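Local coordinates for protein malate dehydrogenase (Picrophilus torridus, PDB 4BGV) that catalyses the reversible, NAD-dependent oxidation of (S)-malate to oxaloacetate, a step of the tricarboxylic acid cycle, at residues A[180-188]-A[207-216]; A[146-156]-A[230-241]. All coordinates share one frame; numbering follows the deposited sequence. Where two conformers were deposited one is given.

Contact 1: A[180-188]-A[207-216]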
ATOM      1  N   HIS A 180      28.536 -13.365   1.235  1.00 23.88           N
ATOM      2  CA  HIS A 180      28.025 -13.529   2.600  1.00 18.68           C
ATOM      3  C   HIS A 180      29.160 -13.930   3.540  1.00 19.80           C
ATOM      4  O   HIS A 180      30.244 -14.265   3.092  1.00 22.17           O
ATOM      5  CB  HIS A 180      26.975 -14.642   2.655  1.00 23.29           C
ATOM      6  CG  HIS A 180      25.683 -14.312   1.970  1.00 25.15           C
ATOM      7  ND1 HIS A 180      25.196 -13.026   1.865  1.00 27.56           N
ATOM      8  CD2 HIS A 180      24.773 -15.108   1.363  1.00 28.87           C
ATOM      9  CE1 HIS A 180      24.046 -13.045   1.217  1.00 25.52           C
ATOM     10  NE2 HIS A 180      23.769 -14.296   0.897  1.00 27.75           N
ATOM     11  N   GLY A 181      28.891 -13.926   4.840  1.00 16.95           N
ATOM     12  CA  GLY A 181      29.838 -14.465   5.803  1.00 21.31           C
ATOM     13  C   GLY A 181      31.144 -13.703   5.769  1.00 22.70           C
ATOM     14  O   GLY A 181      31.154 -12.477   5.772  1.00 18.84           O
ATOM     15  N   ASP A 182      32.256 -14.422   5.721  1.00 21.39           N
ATOM     16  CA  ASP A 182      33.549 -13.750   5.705  1.00 23.07           C
ATOM     17  C   ASP A 182      33.826 -13.094   4.357  1.00 18.78           C
ATOM     18  O   ASP A 182      34.772 -12.319   4.230  1.00 25.88           O
ATOM     19  CB  ASP A 182      34.671 -14.719   6.082  1.00 31.65           C
ATOM     20  CG  ASP A 182      34.527 -15.253   7.504  1.00 41.95           C
ATOM     21  OD1 ASP A 182      34.257 -14.445   8.427  1.00 42.88           O
ATOM     22  OD2 ASP A 182      34.670 -16.482   7.694  1.00 46.39           O
ATOM     23  N   ASP A 183      33.017 -13.409   3.349  1.00 18.59           N
ATOM     24  CA  ASP A 183      33.170 -12.766   2.041  1.00 18.31           C
ATOM     25  C   ASP A 183      32.466 -11.407   1.943  1.00 20.71           C
ATOM     26  O   ASP A 183      32.608 -10.705   0.933  1.00 19.53           O
ATOM     27  CB  ASP A 183      32.683 -13.675   0.914  1.00 19.95           C
ATOM     28  CG  ASP A 183      33.643 -14.830   0.634  1.00 22.22           C
ATOM     29  OD1 ASP A 183      34.827 -14.728   1.011  1.00 22.10           O
ATOM     30  OD2 ASP A 183      33.206 -15.832   0.021  1.00 25.72           O
ATOM     31  N   MET A 184      31.680 -11.063   2.965  1.00 16.09           N
ATOM     32  CA  MET A 184      30.961  -9.790   2.984  1.00 13.38           C
ATOM     33  C   MET A 184      31.949  -8.679   3.293  1.00 16.12           C
ATOM     34  O   MET A 184      32.865  -8.862   4.094  1.00 17.26           O
ATOM     35  CB  MET A 184      29.882  -9.803   4.067  1.00 15.06           C
ATOM     36  CG  MET A 184      28.898  -8.636   4.025  1.00 18.80           C
ATOM     37  SD  MET A 184      27.799  -8.704   5.480  1.00 18.40           S
ATOM     38  CE  MET A 184      28.790  -7.862   6.713  1.00 15.56           C
ATOM     39  N   VAL A 185      31.764  -7.524   2.660  1.00 14.40           N
ATOM     40  CA  VAL A 185      32.648  -6.389   2.902  1.00 15.58           C
ATOM     41  C   VAL A 185      31.799  -5.157   3.202  1.00 17.44           C
ATOM     42  O   VAL A 185      31.244  -4.535   2.295  1.00 14.41           O
ATOM     43  CB  VAL A 185      33.556  -6.083   1.694  1.00 16.20           C
ATOM     44  CG1 VAL A 185      34.495  -4.906   2.022  1.00 14.50           C
ATOM     45  CG2 VAL A 185      34.363  -7.319   1.297  1.00 15.07           C
ATOM     46  N   PRO A 186      31.683  -4.809   4.487  1.00 17.99           N
ATOM     47  CA  PRO A 186      30.931  -3.599   4.825  1.00 15.29           C
ATOM     48  C   PRO A 186      31.786  -2.361   4.575  1.00 14.35           C
ATOM     49  O   PRO A 186      33.010  -2.441   4.714  1.00 15.63           O
ATOM     50  CB  PRO A 186      30.699  -3.755   6.331  1.00 15.23           C
ATOM     51  CG  PRO A 186      31.918  -4.514   6.806  1.00 19.24           C
ATOM     52  CD  PRO A 186      32.308  -5.439   5.670  1.00 20.02           C
ATOM     53  N   PHE A 187      31.159  -1.252   4.182  1.00 15.07           N
ATOM     54  CA  PHE A 187      31.810   0.061   4.239  1.00 15.92           C
ATOM     55  C   PHE A 187      31.105   0.790   5.370  1.00 17.71           C
ATOM     56  O   PHE A 187      29.993   1.317   5.201  1.00 16.33           O
ATOM     57  CB  PHE A 187      31.640   0.880   2.944  1.00 14.29           C
ATOM     58  CG  PHE A 187      32.501   0.430   1.782  1.00 14.78           C
ATOM     59  CD1 PHE A 187      32.694  -0.916   1.501  1.00 15.34           C
ATOM     60  CD2 PHE A 187      33.069   1.368   0.936  1.00 11.45           C
ATOM     61  CE1 PHE A 187      33.473  -1.320   0.407  1.00 15.18           C
ATOM     62  CE2 PHE A 187      33.833   0.983  -0.162  1.00 14.04           C
ATOM     63  CZ  PHE A 187      34.033  -0.367  -0.429  1.00 13.27           C
ATOM     64  N   ILE A 188      31.730   0.789   6.538  1.00 17.20           N
ATOM     65  CA  ILE A 188      31.141   1.436   7.706  1.00 18.88           C
ATOM     66  C   ILE A 188      30.973   2.923   7.454  1.00 13.98           C
ATOM     67  O   ILE A 188      29.968   3.510   7.848  1.00 12.93           O
ATOM     68  CB  ILE A 188      32.004   1.206   8.962  1.00 19.37           C
ATOM     69  CG1 ILE A 188      32.001  -0.274   9.332  1.00 20.89           C
ATOM     70  CG2 ILE A 188      31.517   2.048  10.120  1.00 17.78           C
ATOM     71  CD1 ILE A 188      30.655  -0.927   9.200  1.00 19.20           C
ATOM     72  N   ILE A 207      29.556  -1.499  16.686  1.00 13.93           N
ATOM     73  CA  ILE A 207      29.467  -1.614  15.231  1.00 14.71           C
ATOM     74  C   ILE A 207      30.089  -2.939  14.786  1.00 17.48           C
ATOM     75  O   ILE A 207      29.536  -3.636  13.938  1.00 12.18           O
ATOM     76  CB  ILE A 207      30.139  -0.422  14.516  1.00 16.34           C
ATOM     77  CG1 ILE A 207      29.348   0.871  14.794  1.00 15.47           C
ATOM     78  CG2 ILE A 207      30.237  -0.659  13.000  1.00 17.94           C
ATOM     79  CD1 ILE A 207      30.090   2.156  14.377  1.00 16.53           C
ATOM     80  N   ASP A 208      31.230  -3.297  15.375  1.00 14.99           N
ATOM     81  CA  ASP A 208      31.848  -4.574  15.036  1.00 16.66           C
ATOM     82  C   ASP A 208      30.926  -5.748  15.378  1.00 16.69           C
ATOM     83  O   ASP A 208      30.867  -6.731  14.636  1.00 14.91           O
ATOM     84  CB  ASP A 208      33.210  -4.731  15.720  1.00 19.24           C
ATOM     85  CG  ASP A 208      34.251  -3.788  15.147  1.00 25.27           C
ATOM     86  OD1 ASP A 208      33.997  -3.210  14.069  1.00 25.62           O
ATOM     87  OD2 ASP A 208      35.324  -3.635  15.761  1.00 29.97           O
ATOM     88  N   GLU A 209      30.217  -5.652  16.500  1.00 13.60           N
ATOM     89  CA  GLU A 209      29.271  -6.693  16.903  0.50 14.74           C
ATOM     90  C   GLU A 209      28.166  -6.856  15.871  1.00 13.82           C
ATOM     91  O   GLU A 209      27.767  -7.971  15.526  1.00 14.44           O
ATOM     92  CB  GLU A 209      28.643  -6.351  18.258  0.50 14.84           C
ATOM     93  CG  GLU A 209      29.604  -6.380  19.430  0.50 16.92           C
ATOM     94  CD  GLU A 209      28.936  -5.984  20.742  0.50 26.28           C
ATOM     95  OE1 GLU A 209      27.735  -5.645  20.723  0.50 30.17           O
ATOM     96  OE2 GLU A 209      29.606  -6.013  21.795  0.50 29.46           O
ATOM     97  N   ILE A 210      27.671  -5.728  15.386  1.00 12.03           N
ATOM     98  CA  ILE A 210      26.576  -5.717  14.429  1.00 10.50           C
ATOM     99  C   ILE A 210      27.041  -6.218  13.054  1.00 12.54           C
ATOM    100  O   ILE A 210      26.315  -6.941  12.368  1.00  9.87           O
ATOM    101  CB  ILE A 210      25.940  -4.323  14.365  1.00 10.86           C
ATOM    102  CG1 ILE A 210      25.184  -4.054  15.674  1.00 14.50           C
ATOM    103  CG2 ILE A 210      25.007  -4.196  13.146  1.00  9.73           C
ATOM    104  CD1 ILE A 210      24.559  -2.665  15.776  1.00 17.08           C
ATOM    105  N   VAL A 211      28.267  -5.857  12.679  1.00  9.78           N
ATOM    106  CA  VAL A 211      28.866  -6.365  11.457  1.00  9.81           C
ATOM    107  C   VAL A 211      28.989  -7.893  11.487  1.00 12.12           C
ATOM    108  O   VAL A 211      28.634  -8.577  10.530  1.00 11.69           O
ATOM    109  CB  VAL A 211      30.213  -5.691  11.196  1.00 14.42           C
ATOM    110  CG1 VAL A 211      30.992  -6.430  10.120  1.00 14.70           C
ATOM    111  CG2 VAL A 211      29.976  -4.215  10.808  1.00 16.55           C
ATOM    112  N   LYS A 212      29.472  -8.433  12.603  1.00 11.75           N
ATOM    113  CA  LYS A 212      29.613  -9.875  12.728  0.50 11.70           C
ATOM    114  C   LYS A 212      28.254 -10.593  12.690  1.00 12.83           C
ATOM    115  O   LYS A 212      28.110 -11.624  12.026  1.00 11.52           O
ATOM    116  CB  LYS A 212      30.405 -10.229  13.991  0.50 14.84           C
ATOM    117  CG  LYS A 212      30.769 -11.697  14.111  0.50 19.64           C
ATOM    118  CD  LYS A 212      31.697 -11.951  15.293  0.50 23.24           C
ATOM    119  CE  LYS A 212      33.142 -11.634  14.945  0.50 26.92           C
ATOM    120  NZ  LYS A 212      34.078 -12.223  15.948  0.50 28.14           N
ATOM    121  N   ARG A 213      27.254 -10.054  13.393  1.00 11.33           N
ATOM    122  CA  ARG A 213      25.907 -10.639  13.331  1.00 11.17           C
ATOM    123  C   ARG A 213      25.384 -10.650  11.916  1.00 13.37           C
ATOM    124  O   ARG A 213      24.703 -11.591  11.517  1.00 13.60           O
ATOM    125  CB  ARG A 213      24.919  -9.897  14.232  1.00 11.80           C
ATOM    126  CG  ARG A 213      23.560 -10.585  14.387  1.00 10.32           C
ATOM    127  CD  ARG A 213      22.653  -9.792  15.315  1.00 11.35           C
ATOM    128  NE  ARG A 213      21.338 -10.418  15.447  1.00 11.02           N
ATOM    129  CZ  ARG A 213      20.309  -9.864  16.080  1.00 12.92           C
ATOM    130  NH1 ARG A 213      20.431  -8.651  16.640  1.00 11.42           N
ATOM    131  NH2 ARG A 213      19.151 -10.515  16.139  1.00 12.17           N
ATOM    132  N   THR A 214      25.704  -9.605  11.150  1.00  9.61           N
ATOM    133  CA  THR A 214      25.234  -9.521   9.772  1.00  9.21           C
ATOM    134  C   THR A 214      25.908 -10.598   8.942  1.00 10.79           C
ATOM    135  O   THR A 214      25.262 -11.258   8.131  1.00 10.90           O
ATOM    136  CB  THR A 214      25.514  -8.130   9.184  1.00 11.91           C
ATOM    137  OG1 THR A 214      24.820  -7.153   9.961  1.00 13.49           O
ATOM    138  CG2 THR A 214      25.047  -8.041   7.717  1.00 10.62           C
ATOM    139  N   ARG A 215      27.207 -10.797   9.169  1.00  9.34           N
ATOM    140  CA  ARG A 215      27.944 -11.835   8.450  1.00 10.41           C
ATOM    141  C   ARG A 215      27.315 -13.199   8.625  1.00 15.48           C
ATOM    142  O   ARG A 215      27.277 -14.005   7.687  1.00 14.88           O
ATOM    143  CB  ARG A 215      29.374 -11.956   8.965  1.00 12.36           C
ATOM    144  CG  ARG A 215      30.292 -10.866   8.550  1.00 18.43           C
ATOM    145  CD  ARG A 215      31.697 -11.198   9.009  1.00 21.24           C
ATOM    146  NE  ARG A 215      32.548 -10.023   8.911  1.00 22.49           N
ATOM    147  CZ  ARG A 215      33.013  -9.557   7.759  1.00 23.28           C
ATOM    148  NH1 ARG A 215      32.698 -10.173   6.628  1.00 25.32           N
ATOM    149  NH2 ARG A 215      33.787  -8.480   7.740  1.00 18.54           N
ATOM    150  N   PHE A 216      26.854 -13.473   9.841  1.00 10.79           N
ATOM    151  CA  PHE A 216      26.355 -14.799  10.151  1.00 12.96           C
ATOM    152  C   PHE A 216      24.854 -14.777  10.372  1.00 11.96           C
ATOM    153  O   PHE A 216      24.308 -15.660  11.021  1.00 13.19           O
ATOM    154  CB  PHE A 216      27.113 -15.360  11.356  1.00 17.93           C
ATOM    155  CG  PHE A 216      28.593 -15.283  11.189  1.00 23.59           C
ATOM    156  CD1 PHE A 216      29.196 -15.863  10.083  1.00 28.26           C
ATOM    157  CD2 PHE A 216      29.381 -14.603  12.105  1.00 24.23           C
ATOM    158  CE1 PHE A 216      30.565 -15.779   9.897  1.00 32.62           C
ATOM    159  CE2 PHE A 216      30.743 -14.519  11.930  1.00 31.70           C
ATOM    160  CZ  PHE A 216      31.339 -15.112  10.823  1.00 33.45           C
TER
HETATM  161  O   HOH W   1      26.046 -12.704   5.362  1.00 17.67           O
HETATM  162  O   HOH W   2      35.216  -7.787   5.841  1.00 32.36           O
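The edge of the Arg215 guanidinium is turned to the backbone of 180-188, where NH1 donates to two carbonyls. Gly181 O lies in the guanidinium plane, 2.9 Å from Arg215 NH1, while Met184 O, also 2.9 Å from Arg215 NH1, is tilted 17° out of it. An arginine suits the place because its chain, extended from CG to NE, passes along Gly181 and still reaches two acceptors. One face of the Phe216 ring rests on Arg215 CB; obliquely to the ring, Asp182 OD1 stands 3.8 Å from Phe216 CZ. Gly181 has a positive phi (61°), easy for a residue without a side chain, and a water links its N to Arg215 O. Beyond the polar end the packing is apolar. Met184, extended through chi1 and chi2, brings SD to 3.6 Å from Thr214 CG2, and the bend at chi3 turns CE toward Arg215 CG. The two branches of Val211 divide their work: CG1 meets Pro186 CG, and CG2 lies 3.7 Å from Ile188 CD1, which also touches Ile207. Helix 207-215 runs at 147° to strand 184-187, with helix 150-165 packed beside it, strand 172-178 paired to the strand, and helix 295-321 against Val185.

Contact 2: A[146-156]-A[230-241]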
ATOM      1  N   ILE A 146      21.500 -11.257 -12.510  1.00  8.68           N
ATOM      2  CA  ILE A 146      21.995 -10.735 -11.228  1.00  8.53           C
ATOM      3  C   ILE A 146      21.749 -11.732 -10.095  1.00 11.13           C
ATOM      4  O   ILE A 146      20.799 -12.502 -10.145  1.00 14.06           O
ATOM      5  CB  ILE A 146      21.368  -9.356 -10.876  1.00  9.59           C
ATOM      6  CG1 ILE A 146      19.849  -9.447 -10.763  1.00 11.26           C
ATOM      7  CG2 ILE A 146      21.731  -8.321 -11.943  1.00 13.15           C
ATOM      8  CD1 ILE A 146      19.189  -8.082 -10.412  1.00 13.63           C
ATOM      9  N   GLY A 147      22.613 -11.712  -9.078  1.00 10.27           N
ATOM     10  CA  GLY A 147      22.504 -12.627  -7.959  1.00 10.00           C
ATOM     11  C   GLY A 147      22.136 -11.938  -6.649  1.00  9.55           C
ATOM     12  O   GLY A 147      22.615 -10.844  -6.358  1.00  9.88           O
ATOM     13  N   LEU A 148      21.273 -12.573  -5.863  1.00  9.82           N
ATOM     14  CA  LEU A 148      20.919 -12.056  -4.543  1.00  8.85           C
ATOM     15  C   LEU A 148      22.140 -12.069  -3.637  1.00 12.43           C
ATOM     16  O   LEU A 148      22.810 -13.079  -3.516  1.00 14.67           O
ATOM     17  CB  LEU A 148      19.823 -12.912  -3.894  1.00  8.03           C
ATOM     18  CG  LEU A 148      19.572 -12.562  -2.429  1.00 10.71           C
ATOM     19  CD1 LEU A 148      18.905 -11.182  -2.278  1.00 11.48           C
ATOM     20  CD2 LEU A 148      18.756 -13.673  -1.723  1.00 11.68           C
ATOM     21  N   GLY A 149      22.421 -10.950  -2.991  1.00 12.25           N
ATOM     22  CA  GLY A 149      23.484 -10.921  -2.009  1.00 13.23           C
ATOM     23  C   GLY A 149      23.253  -9.750  -1.089  1.00 12.42           C
ATOM     24  O   GLY A 149      22.649  -9.894  -0.017  1.00 12.35           O
ATOM     25  N   GLY A 150      23.710  -8.585  -1.531  1.00 12.36           N
ATOM     26  CA  GLY A 150      23.650  -7.372  -0.732  1.00 13.99           C
ATOM     27  C   GLY A 150      22.250  -6.946  -0.310  1.00 11.31           C
ATOM     28  O   GLY A 150      22.096  -6.296   0.720  1.00 12.85           O
ATOM     29  N   SER A 151      21.225  -7.270  -1.095  1.00  7.78           N
ATOM     30  CA  SER A 151      19.878  -6.854  -0.731  1.00  9.57           C
ATOM     31  C   SER A 151      19.509  -7.446   0.625  1.00 12.03           C
ATOM     32  O   SER A 151      18.880  -6.790   1.463  1.00 10.69           O
ATOM     33  CB  SER A 151      18.844  -7.280  -1.792  1.00  9.48           C
ATOM     34  OG  SER A 151      17.566  -6.742  -1.461  1.00 13.11           O
ATOM     35  N   LEU A 152      19.924  -8.691   0.836  1.00  8.96           N
ATOM     36  CA  LEU A 152      19.617  -9.412   2.069  1.00  7.76           C
ATOM     37  C   LEU A 152      20.562  -9.028   3.212  1.00 10.97           C
ATOM     38  O   LEU A 152      20.119  -8.775   4.328  1.00 10.32           O
ATOM     39  CB  LEU A 152      19.659 -10.918   1.837  1.00 10.17           C
ATOM     40  CG  LEU A 152      19.455 -11.808   3.072  1.00  9.71           C
ATOM     41  CD1 LEU A 152      18.108 -11.517   3.752  1.00  9.04           C
ATOM     42  CD2 LEU A 152      19.557 -13.281   2.675  1.00  8.96           C
ATOM     43  N   ASP A 153      21.862  -8.980   2.945  1.00  8.18           N
ATOM     44  CA  ASP A 153      22.785  -8.600   4.008  1.00  9.71           C
ATOM     45  C   ASP A 153      22.478  -7.192   4.497  1.00 11.38           C
ATOM     46  O   ASP A 153      22.557  -6.921   5.694  1.00 11.89           O
ATOM     47  CB  ASP A 153      24.248  -8.705   3.562  1.00 11.95           C
ATOM     48  CG  ASP A 153      24.664 -10.135   3.302  1.00 17.72           C
ATOM     49  OD1 ASP A 153      24.195 -11.029   4.051  1.00 16.54           O
ATOM     50  OD2 ASP A 153      25.455 -10.367   2.359  1.00 19.85           O
ATOM     51  N   SER A 154      22.119  -6.305   3.571  1.00  7.90           N
ATOM     52  CA  SER A 154      21.876  -4.918   3.962  1.00  8.89           C
ATOM     53  C   SER A 154      20.600  -4.794   4.775  1.00 11.63           C
ATOM     54  O   SER A 154      20.545  -3.987   5.706  1.00  8.23           O
ATOM     55  CB  SER A 154      21.862  -3.954   2.766  1.00 10.09           C
ATOM     56  OG  SER A 154      20.739  -4.176   1.946  1.00 17.97           O
ATOM     57  N   THR A 155      19.574  -5.584   4.464  1.00  8.33           N
ATOM     58  CA  THR A 155      18.343  -5.502   5.240  0.50 12.81           C
ATOM     59  C   THR A 155      18.577  -5.970   6.667  1.00  7.75           C
ATOM     60  O   THR A 155      18.051  -5.406   7.604  1.00  9.14           O
ATOM     61  CB  THR A 155      17.207  -6.329   4.633  0.50 13.94           C
ATOM     62  OG1 THR A 155      17.419  -6.477   3.228  0.50 21.91           O
ATOM     63  CG2 THR A 155      15.899  -5.624   4.876  0.50 13.37           C
ATOM     64  N   ARG A 156      19.399  -7.012   6.830  1.00 10.46           N
ATOM     65  CA  ARG A 156      19.720  -7.491   8.182  1.00  8.99           C
ATOM     66  C   ARG A 156      20.521  -6.431   8.945  1.00 14.07           C
ATOM     67  O   ARG A 156      20.186  -6.078  10.074  1.00  8.71           O
ATOM     68  CB  ARG A 156      20.484  -8.826   8.140  1.00 10.07           C
ATOM     69  CG  ARG A 156      19.648  -9.989   7.586  1.00  8.87           C
ATOM     70  CD  ARG A 156      20.209 -11.335   8.056  1.00  9.43           C
ATOM     71  NE  ARG A 156      19.342 -12.455   7.686  1.00  9.73           N
ATOM     72  CZ  ARG A 156      19.659 -13.390   6.791  1.00 11.26           C
ATOM     73  NH1 ARG A 156      20.844 -13.362   6.179  1.00  9.80           N
ATOM     74  NH2 ARG A 156      18.790 -14.362   6.512  1.00 10.06           N
ATOM     75  N   ALA A 230      16.307 -19.146   6.453  1.00  8.92           N
ATOM     76  CA  ALA A 230      15.481 -17.933   6.359  1.00  9.56           C
ATOM     77  C   ALA A 230      14.697 -17.886   5.049  1.00 10.06           C
ATOM     78  O   ALA A 230      15.181 -18.360   4.012  1.00  8.79           O
ATOM     79  CB  ALA A 230      16.363 -16.688   6.483  1.00  8.95           C
ATOM     80  N   PHE A 231      13.500 -17.302   5.090  1.00  7.27           N
ATOM     81  CA  PHE A 231      12.718 -17.118   3.876  1.00  8.87           C
ATOM     82  C   PHE A 231      11.932 -15.803   3.797  1.00 10.68           C
ATOM     83  O   PHE A 231      11.745 -15.276   2.711  1.00  9.28           O
ATOM     84  CB  PHE A 231      11.809 -18.327   3.571  1.00  7.43           C
ATOM     85  CG  PHE A 231      10.872 -18.690   4.680  1.00  8.61           C
ATOM     86  CD1 PHE A 231      11.315 -19.458   5.760  1.00 10.36           C
ATOM     87  CD2 PHE A 231       9.533 -18.300   4.630  1.00 11.15           C
ATOM     88  CE1 PHE A 231      10.433 -19.822   6.781  1.00 12.95           C
ATOM     89  CE2 PHE A 231       8.648 -18.660   5.648  1.00 10.47           C
ATOM     90  CZ  PHE A 231       9.094 -19.416   6.726  1.00 13.80           C
ATOM     91  N   TYR A 232      11.481 -15.273   4.928  1.00  7.20           N
ATOM     92  CA  TYR A 232      10.736 -14.013   4.887  1.00  6.82           C
ATOM     93  C   TYR A 232      11.587 -12.829   4.442  1.00 11.13           C
ATOM     94  O   TYR A 232      11.223 -12.113   3.500  1.00  6.88           O
ATOM     95  CB  TYR A 232      10.075 -13.700   6.236  1.00  6.46           C
ATOM     96  CG  TYR A 232       8.893 -14.593   6.536  1.00  5.90           C
ATOM     97  CD1 TYR A 232       7.752 -14.560   5.718  1.00  6.64           C
ATOM     98  CD2 TYR A 232       8.910 -15.469   7.622  1.00  6.20           C
ATOM     99  CE1 TYR A 232       6.658 -15.368   5.981  1.00  7.62           C
ATOM    100  CE2 TYR A 232       7.805 -16.289   7.901  1.00  9.07           C
ATOM    101  CZ  TYR A 232       6.694 -16.233   7.075  1.00  9.23           C
ATOM    102  OH  TYR A 232       5.607 -17.046   7.316  1.00 11.35           O
ATOM    103  N   ALA A 233      12.697 -12.595   5.132  1.00  5.66           N
ATOM    104  CA  ALA A 233      13.575 -11.487   4.742  1.00  8.01           C
ATOM    105  C   ALA A 233      14.208 -11.703   3.351  1.00  8.14           C
ATOM    106  O   ALA A 233      14.218 -10.777   2.531  1.00  9.37           O
ATOM    107  CB  ALA A 233      14.632 -11.200   5.815  1.00  7.58           C
ATOM    108  N   PRO A 234      14.706 -12.929   3.065  1.00 11.21           N
ATOM    109  CA  PRO A 234      15.128 -13.187   1.684  1.00  8.60           C
ATOM    110  C   PRO A 234      14.007 -12.916   0.674  1.00 10.26           C
ATOM    111  O   PRO A 234      14.270 -12.298  -0.347  1.00  7.86           O
ATOM    112  CB  PRO A 234      15.466 -14.679   1.703  1.00  8.59           C
ATOM    113  CG  PRO A 234      15.946 -14.920   3.120  1.00 11.93           C
ATOM    114  CD  PRO A 234      15.023 -14.072   3.951  1.00 10.73           C
ATOM    115  N   GLY A 235      12.779 -13.322   0.969  1.00  8.57           N
ATOM    116  CA  GLY A 235      11.686 -13.122   0.023  1.00 10.33           C
ATOM    117  C   GLY A 235      11.491 -11.674  -0.425  1.00 12.03           C
ATOM    118  O   GLY A 235      11.381 -11.387  -1.619  1.00  9.92           O
ATOM    119  N   ILE A 236      11.448 -10.750   0.528  1.00  7.87           N
ATOM    120  CA  ILE A 236      11.296  -9.341   0.167  1.00  7.26           C
ATOM    121  C   ILE A 236      12.594  -8.776  -0.434  1.00  9.47           C
ATOM    122  O   ILE A 236      12.546  -7.945  -1.329  1.00  7.92           O
ATOM    123  CB  ILE A 236      10.728  -8.470   1.341  1.00  7.56           C
ATOM    124  CG1 ILE A 236      10.513  -7.012   0.898  1.00  8.75           C
ATOM    125  CG2 ILE A 236      11.616  -8.548   2.613  1.00  8.33           C
ATOM    126  CD1 ILE A 236       9.467  -6.847  -0.185  1.00  7.74           C
ATOM    127  N   SER A 237      13.749  -9.258   0.021  1.00  8.77           N
ATOM    128  CA  SER A 237      15.032  -8.800  -0.541  1.00  9.42           C
ATOM    129  C   SER A 237      15.138  -9.139  -2.033  1.00  5.24           C
ATOM    130  O   SER A 237      15.669  -8.366  -2.829  1.00 10.00           O
ATOM    131  CB  SER A 237      16.213  -9.419   0.223  1.00  9.46           C
ATOM    132  OG  SER A 237      16.185  -9.023   1.583  1.00  7.26           O
ATOM    133  N   ILE A 238      14.597 -10.295  -2.395  1.00  6.55           N
ATOM    134  CA  ILE A 238      14.570 -10.743  -3.779  1.00  8.49           C
ATOM    135  C   ILE A 238      13.530  -9.952  -4.571  1.00  9.63           C
ATOM    136  O   ILE A 238      13.803  -9.483  -5.687  1.00  7.57           O
ATOM    137  CB  ILE A 238      14.224 -12.237  -3.830  1.00  8.15           C
ATOM    138  CG1 ILE A 238      15.355 -13.063  -3.197  1.00  6.79           C
ATOM    139  CG2 ILE A 238      13.927 -12.682  -5.265  1.00  9.88           C
ATOM    140  CD1 ILE A 238      14.867 -14.453  -2.758  1.00  7.76           C
ATOM    141  N   ALA A 239      12.341  -9.793  -3.993  1.00  7.15           N
ATOM    142  CA  ALA A 239      11.267  -9.068  -4.685  1.00  5.93           C
ATOM    143  C   ALA A 239      11.649  -7.623  -5.024  1.00  9.12           C
ATOM    144  O   ALA A 239      11.278  -7.125  -6.086  1.00  9.75           O
ATOM    145  CB  ALA A 239       9.977  -9.107  -3.873  1.00  8.60           C
ATOM    146  N   VAL A 240      12.385  -6.936  -4.148  1.00  7.29           N
ATOM    147  CA  VAL A 240      12.758  -5.554  -4.490  1.00  7.22           C
ATOM    148  C   VAL A 240      13.679  -5.522  -5.715  1.00  7.48           C
ATOM    149  O   VAL A 240      13.635  -4.581  -6.502  1.00  9.66           O
ATOM    150  CB  VAL A 240      13.353  -4.751  -3.298  1.00 13.56           C
ATOM    151  CG1 VAL A 240      12.309  -4.592  -2.188  1.00 10.74           C
ATOM    152  CG2 VAL A 240      14.631  -5.388  -2.781  1.00 14.32           C
ATOM    153  N   MET A 241      14.505  -6.551  -5.880  1.00  8.73           N
ATOM    154  CA  MET A 241      15.337  -6.674  -7.086  1.00  6.94           C
ATOM    155  C   MET A 241      14.474  -6.954  -8.318  1.00  9.53           C
ATOM    156  O   MET A 241      14.636  -6.311  -9.354  1.00  8.64           O
ATOM    157  CB  MET A 241      16.359  -7.799  -6.939  1.00  6.38           C
ATOM    158  CG  MET A 241      17.461  -7.505  -5.928  1.00  7.16           C
ATOM    159  SD  MET A 241      18.375  -8.988  -5.428  1.00 11.06           S
ATOM    160  CE  MET A 241      19.225  -9.447  -6.946  1.00 15.19           C
TER
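Ser151 and Ser237 meet where the two helices come closest. The hydroxyl of Ser151, turned away from its own backbone N (chi1 -174°), donates to Ser237 O over 2.8 Å between OG and O, tilted 25° from the carbonyl plane. Small serines let the backbones approach, and the CA atoms of Ser151 and Ser237 are 5.2 Å apart. Ser237 OG itself donates to Ala233 O one turn back, which fixes its rotation, so that a polar atom at a buried crossing is satisfied within its own helix.

On one flank Leu152 drives its CD1 and CD2 methyls against the start of helix 232-246, CD2 standing 4.0 Å from Pro234 CG. Leu152 CD1 also lies over the centre of one face of the Arg156 guanidinium, while Ala230 CB sits at its edge, in plane, 3.4 Å from Arg156 NH2. On the other flank, Leu148 forks: CD2 reaches Ile238 CG1 at 3.8 Å and CD1 leans on Met241 SD. A flexible methionine suits this end, since its bend at chi3 (67°) brings CE to 3.7 Å from Ile146 CD1, close to Gly147 O as well.

Farther out, the second subunit probably helps to position these groups: its Glu48 forms a salt bridge with Arg156 NE, its His52 bonds to Ser151 O, and its Asp45 accepts from backbone N-H groups at the start of helix 232-246. Strand 251-259 backs Ser151 and Met241.

The strand 145-147 is an outermost member of the parallel Rossmann sheet, and the helix that follows carries Arg156, probably a substrate-binding arginine. With Ile238 on Val123 and Phe231 on Ala12, this crossing lies at the junction of the NAD-binding and catalytic parts of the lactate/malate dehydrogenase fold.

Overall arrangement
The two contacts are neighbours around the catalytic centre, their centres 15 Å apart, and along the chain contact 1 is nested within the loop that contact 2 closes. Helix 150-156 forms the bridge. His180, the likely proton acceptor, is joined through ND1 to Asp153 OD2 at 2.7 Å, a probable hydrogen bond that would orient the imidazole, as in the Asp-His pair of related dehydrogenases. Nearby, Thr214 CG2 packs 3.4 Å from Asp153 O, and the side chains of Thr214 and Arg156 are about 5 Å apart. Contact 1 probably steadies the chain just after the histidine, at Gly181, whereas contact 2 packs the helix that bears its aspartate partner and the probable substrate-binding arginine.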